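Local coordinates for glucokinase (Streptomyces griseus, PDB 3VGL) that phosphorylates D-glucose at the expense of ATP to give glucose 6-phosphate, as a zinc-binding kinase of the ROK family, at the interface of chains A and B. Numbering follows the deposited sequence. Chains: chain A/B, Glucokinase.

The interface of chains A and B. Residues chain A 140-141, 145; chain B 140, 145.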
loop_
_atom_site.group_PDB
_atom_site.type_symbol
_atom_site.label_atom_id
_atom_site.label_comp_id
_atom_site.label_asym_id
_atom_site.label_seq_id
_atom_site.Cartn_x
_atom_site.Cartn_y
_atom_site.Cartn_z
ATOM N N ILE A 140 18.588 2.851 -25.621
ATOM C CA ILE A 140 19.819 3.146 -24.892
ATOM C C ILE A 140 20.968 3.076 -25.878
ATOM O O ILE A 140 21.088 2.103 -26.633
ATOM C CB ILE A 140 20.043 2.178 -23.710
ATOM C CG1 ILE A 140 19.062 2.500 -22.569
ATOM C CG2 ILE A 140 21.487 2.273 -23.197
ATOM C CD1 ILE A 140 19.045 1.477 -21.456
ATOM N N GLY A 141 21.807 4.108 -25.873
ATOM C CA GLY A 141 22.918 4.182 -26.834
ATOM C C GLY A 141 22.442 4.039 -28.268
ATOM O O GLY A 141 23.037 3.284 -29.065
ATOM N N ARG A 145 16.342 -1.721 -27.039
ATOM C CA ARG A 145 16.797 -2.787 -26.159
ATOM C C ARG A 145 15.653 -3.701 -25.741
ATOM O O ARG A 145 14.758 -3.301 -24.994
ATOM C CB ARG A 145 17.475 -2.220 -24.909
ATOM C CG ARG A 145 18.574 -1.201 -25.187
ATOM C CD ARG A 145 19.765 -1.824 -25.911
ATOM N NE ARG A 145 20.752 -0.800 -26.223
ATOM C CZ ARG A 145 21.998 -1.056 -26.619
ATOM N NH1 ARG A 145 22.432 -2.305 -26.720
ATOM N NH2 ARG A 145 22.821 -0.054 -26.889
ATOM N N ILE B 140 24.372 -3.120 -20.158
ATOM C CA ILE B 140 23.565 -3.418 -21.339
ATOM C C ILE B 140 24.476 -3.361 -22.548
ATOM O O ILE B 140 25.227 -2.393 -22.722
ATOM C CB ILE B 140 22.376 -2.444 -21.493
ATOM C CG1 ILE B 140 21.298 -2.753 -20.440
ATOM C CG2 ILE B 140 21.772 -2.544 -22.902
ATOM C CD1 ILE B 140 20.195 -1.723 -20.359
ATOM N N ARG B 145 25.956 1.456 -18.036
ATOM C CA ARG B 145 25.056 2.525 -18.440
ATOM C C ARG B 145 24.716 3.449 -17.278
ATOM O O ARG B 145 24.025 3.058 -16.334
ATOM C CB ARG B 145 23.762 1.962 -19.034
ATOM C CG ARG B 145 23.964 0.935 -20.142
ATOM C CD ARG B 145 24.614 1.546 -21.380
ATOM N NE ARG B 145 24.857 0.514 -22.379
ATOM C CZ ARG B 145 25.174 0.761 -23.649
ATOM N NH1 ARG B 145 25.255 2.006 -24.096
ATOM N NH2 ARG B 145 25.385 -0.249 -24.482
#
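A:Ile140 and B:Ile140 meet tip to tip where the two-fold axis passes through this homo-oligomeric interface, their CD1 methyls 3.6 Å apart and the side chains crossing at about a right angle. Each residue ends the strand 134-140 of its subunit, and a branched aliphatic side chain suits the place because its two arms serve different partners. While CD1 meets its symmetry mate, the CG2 methyl, anti to the backbone N (chi1 -73° for CG1), packs on the arginine of the other chain. A:Ile140 CG2 lies 3.7 Å from B:Arg145 CD, the end of the aliphatic stem, and over the flat face of the guanidinium, 4.0 Å from its CZ; the twin contact pairs B:Ile140 with A:Arg145.

The arginine's hydrogen bonds from NE and NH2 stay within its own chain. Bent at chi2 (-65°), A:Arg145 turns side-on to A:Ile140, whose carbonyl O accepts hydrogen bonds from NE (3.0 Å) and NH2 (2.8 Å). Both donors come from the same face of the carbonyl plane, and the oxygen lies nearly in the guanidinium plane. This two-pronged grip fixes the guanidinium's rotation and ties the strand end to the arginine's loop. A:Gly141 takes a left-handed backbone conformation, easy without a side chain; its CA touches B:Arg145 NH1 loosely, at 4.2 Å.

No hydrogen bond spans this patch. The two guanidinium groups, whose like charges would be expected to repel, have their planes 59° apart, with A:Arg145 NH2 3.5 Å from B:Arg145 NH2.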